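3-oxoacyl-(acyl-carrier protein) synthase II (Thermus thermophilus, PDB 1J3N) catalyses the condensation step of fatty acid elongation, probably joining an acyl chain to malonyl-acyl-carrier protein to give 3-oxoacyl-acyl-carrier protein, and works as a homodimer. Local coordinates at residues A165-R173 with E254-A262. Numbering follows the deposited sequence.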
loop_
_atom_site.group_PDB
_atom_site.type_symbol
_atom_site.label_atom_id
_atom_site.label_comp_id
_atom_site.label_asym_id
_atom_site.label_seq_id
_atom_site.Cartn_x
_atom_site.Cartn_y
_atom_site.Cartn_z
ATOM N N ALA A 165 9.605 -5.389 2.899
ATOM C CA ALA A 165 9.361 -6.545 3.753
ATOM C C ALA A 165 7.859 -6.796 3.943
ATOM O O ALA A 165 7.406 -7.940 3.988
ATOM C CB ALA A 165 10.041 -6.341 5.095
ATOM N N ASP A 166 7.104 -5.711 4.069
ATOM C CA ASP A 166 5.658 -5.751 4.240
ATOM C C ASP A 166 5.067 -6.414 2.981
ATOM O O ASP A 166 4.182 -7.274 3.065
ATOM C CB ASP A 166 5.139 -4.309 4.378
ATOM C CG ASP A 166 3.823 -4.208 5.139
ATOM O OD1 ASP A 166 3.100 -5.219 5.270
ATOM O OD2 ASP A 166 3.503 -3.089 5.594
ATOM N N ALA A 167 5.569 -6.011 1.815
ATOM C CA ALA A 167 5.088 -6.563 0.549
ATOM C C ALA A 167 5.396 -8.060 0.436
ATOM O O ALA A 167 4.553 -8.843 0.012
ATOM C CB ALA A 167 5.718 -5.806 -0.625
ATOM N N LEU A 168 6.612 -8.448 0.811
ATOM C CA LEU A 168 7.020 -9.847 0.755
ATOM C C LEU A 168 6.219 -10.687 1.745
ATOM O O LEU A 168 5.747 -11.774 1.414
ATOM C CB LEU A 168 8.527 -9.971 1.040
ATOM C CG LEU A 168 9.414 -9.625 -0.164
ATOM C CD1 LEU A 168 10.890 -9.592 0.227
ATOM C CD2 LEU A 168 9.166 -10.670 -1.254
ATOM N N GLY A 169 6.066 -10.180 2.964
ATOM C CA GLY A 169 5.304 -10.904 3.967
ATOM C C GLY A 169 3.843 -11.005 3.572
ATOM O O GLY A 169 3.177 -11.993 3.867
ATOM N N SER A 170 3.334 -9.982 2.897
ATOM C CA SER A 170 1.941 -9.997 2.457
ATOM C C SER A 170 1.738 -11.002 1.318
ATOM O O SER A 170 0.644 -11.543 1.151
ATOM C CB SER A 170 1.510 -8.597 2.009
ATOM O OG SER A 170 1.533 -7.683 3.099
ATOM N N ALA A 171 2.789 -11.232 0.531
ATOM C CA ALA A 171 2.727 -12.192 -0.574
ATOM C C ALA A 171 2.806 -13.565 0.067
ATOM O O ALA A 171 2.182 -14.516 -0.393
ATOM C CB ALA A 171 3.903 -11.991 -1.540
ATOM N N LEU A 172 3.592 -13.660 1.136
ATOM C CA LEU A 172 3.715 -14.910 1.878
ATOM C C LEU A 172 2.314 -15.349 2.277
ATOM O O LEU A 172 1.931 -16.500 2.069
ATOM C CB LEU A 172 4.551 -14.705 3.147
ATOM C CG LEU A 172 4.515 -15.831 4.193
ATOM C CD1 LEU A 172 5.217 -17.080 3.659
ATOM C CD2 LEU A 172 5.196 -15.357 5.470
ATOM N N ARG A 173 1.551 -14.418 2.842
ATOM C CA ARG A 173 0.187 -14.700 3.296
ATOM C C ARG A 173 -0.721 -15.116 2.154
ATOM O O ARG A 173 -1.503 -16.045 2.279
ATOM C CB ARG A 173 -0.406 -13.473 3.990
ATOM C CG ARG A 173 0.321 -13.075 5.255
ATOM C CD ARG A 173 0.478 -14.245 6.227
ATOM N NE ARG A 173 1.001 -13.787 7.512
ATOM C CZ ARG A 173 1.795 -14.502 8.303
ATOM N NH1 ARG A 173 2.175 -15.725 7.948
ATOM N NH2 ARG A 173 2.215 -13.992 9.454
ATOM N N GLU A 254 13.585 -20.856 2.427
ATOM C CA GLU A 254 12.165 -20.855 2.715
ATOM C C GLU A 254 11.810 -19.614 3.528
ATOM O O GLU A 254 12.533 -19.246 4.450
ATOM C CB GLU A 254 11.777 -22.099 3.511
ATOM C CG GLU A 254 10.279 -22.371 3.497
ATOM C CD GLU A 254 9.833 -23.319 4.595
ATOM O OE1 GLU A 254 10.658 -24.131 5.064
ATOM O OE2 GLU A 254 8.645 -23.258 4.980
ATOM N N LEU A 255 10.715 -18.951 3.165
ATOM C CA LEU A 255 10.248 -17.784 3.915
ATOM C C LEU A 255 9.334 -18.382 4.981
ATOM O O LEU A 255 8.203 -18.763 4.695
ATOM C CB LEU A 255 9.459 -16.825 3.015
ATOM C CG LEU A 255 8.790 -15.616 3.681
ATOM C CD1 LEU A 255 9.781 -14.889 4.555
ATOM C CD2 LEU A 255 8.239 -14.689 2.608
ATOM N N VAL A 256 9.840 -18.464 6.208
ATOM C CA VAL A 256 9.098 -19.066 7.313
ATOM C C VAL A 256 8.387 -18.118 8.287
ATOM O O VAL A 256 7.413 -18.505 8.944
ATOM C CB VAL A 256 10.041 -19.974 8.130
ATOM C CG1 VAL A 256 10.623 -21.057 7.231
ATOM C CG2 VAL A 256 11.166 -19.149 8.720
ATOM N N GLY A 257 8.861 -16.886 8.403
ATOM C CA GLY A 257 8.224 -15.978 9.340
ATOM C C GLY A 257 8.014 -14.558 8.869
ATOM O O GLY A 257 8.807 -14.021 8.096
ATOM N N PHE A 258 6.932 -13.953 9.352
ATOM C CA PHE A 258 6.564 -12.584 9.019
ATOM C C PHE A 258 6.050 -11.920 10.301
ATOM O O PHE A 258 5.096 -12.389 10.918
ATOM C CB PHE A 258 5.482 -12.599 7.927
ATOM C CG PHE A 258 4.975 -11.237 7.532
ATOM C CD1 PHE A 258 5.841 -10.150 7.427
ATOM C CD2 PHE A 258 3.629 -11.053 7.212
ATOM C CE1 PHE A 258 5.369 -8.895 7.000
ATOM C CE2 PHE A 258 3.152 -9.815 6.787
ATOM C CZ PHE A 258 4.022 -8.736 6.679
ATOM N N GLY A 259 6.709 -10.847 10.723
ATOM C CA GLY A 259 6.282 -10.178 11.939
ATOM C C GLY A 259 6.198 -8.679 11.779
ATOM O O GLY A 259 7.095 -8.051 11.221
ATOM N N ARG A 260 5.116 -8.102 12.280
ATOM C CA ARG A 260 4.911 -6.670 12.177
ATOM C C ARG A 260 4.429 -6.038 13.472
ATOM O O ARG A 260 3.790 -6.688 14.296
ATOM C CB ARG A 260 3.913 -6.374 11.066
ATOM C CG ARG A 260 4.480 -6.572 9.672
ATOM C CD ARG A 260 3.440 -6.226 8.637
ATOM N NE ARG A 260 2.234 -7.026 8.816
ATOM C CZ ARG A 260 1.169 -6.966 8.021
ATOM N NH1 ARG A 260 1.163 -6.134 6.987
ATOM N NH2 ARG A 260 0.114 -7.744 8.254
ATOM N N SER A 261 4.737 -4.757 13.633
ATOM C CA SER A 261 4.331 -4.012 14.804
ATOM C C SER A 261 4.399 -2.520 14.471
ATOM O O SER A 261 4.841 -2.140 13.381
ATOM C CB SER A 261 5.260 -4.325 15.978
ATOM O OG SER A 261 6.417 -3.511 15.942
ATOM N N ALA A 262 3.950 -1.682 15.403
ATOM C CA ALA A 262 3.982 -0.237 15.217
ATOM C C ALA A 262 4.600 0.401 16.447
ATOM O O ALA A 262 4.338 -0.014 17.581
ATOM C CB ALA A 262 2.568 0.324 14.982
HETATM O O HOH W 1 4.631 -18.138 8.552
#
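The Phe-258 ring lies with one face against the backbone of Gly-169. Gly-169 CA stands 3.4 Å from the ring centroid of Phe-258, almost on the ring normal, a CH-pi contact. Gly-169 has no CB, which lets the ring come this close. At the ring edge, in plane, sit Asp-166 OD1 and Arg-173 NE. Phe-258 CB covers one face of the Arg-173 guanidinium near its rim, and the Phe-258 ring is steeply inclined to that guanidinium. Phe-258 CZ lies over the rim of one face of the Arg-260 guanidinium. With CG anti to the backbone N (chi1 178°), Phe-258 turns its ring toward helix 163-176. An alanine here would probably open a gap against Gly-169 and take away the ring that packs beside the two guanidinium groups.

Arg-260 NH1 forms a salt bridge to Asp-166 OD1 at 2.7 Å. It meets the syn side of a carboxylate turned 81° from the guanidinium plane, and the N-H...O angle is 135°. Asp-166 OD2 is hydrogen-bonded to Thr-159 of its own chain and to Ser-155 of the second subunit. Leu-172 CB packs on Leu-255 CD2 at 3.7 Å, and Leu-172 CD2 touches Phe-258 CB at 3.7 Å.

Glu-179 of the second subunit makes salt bridges with both Arg-173 and Arg-260, and this probably eases the nearness of the two like charges. Arg-173 also bonds Gln-176. The contact thus joins helix 163-176 to strand 253-262 at the dimer interface of this thiolase-clan fold. A classic beta bulge at Val-256 and Gly-257 faces Ala-404 of strand 399-406. Leu-168 and Ala-171 continue the helix packing onto strands 182-189 and 232-240.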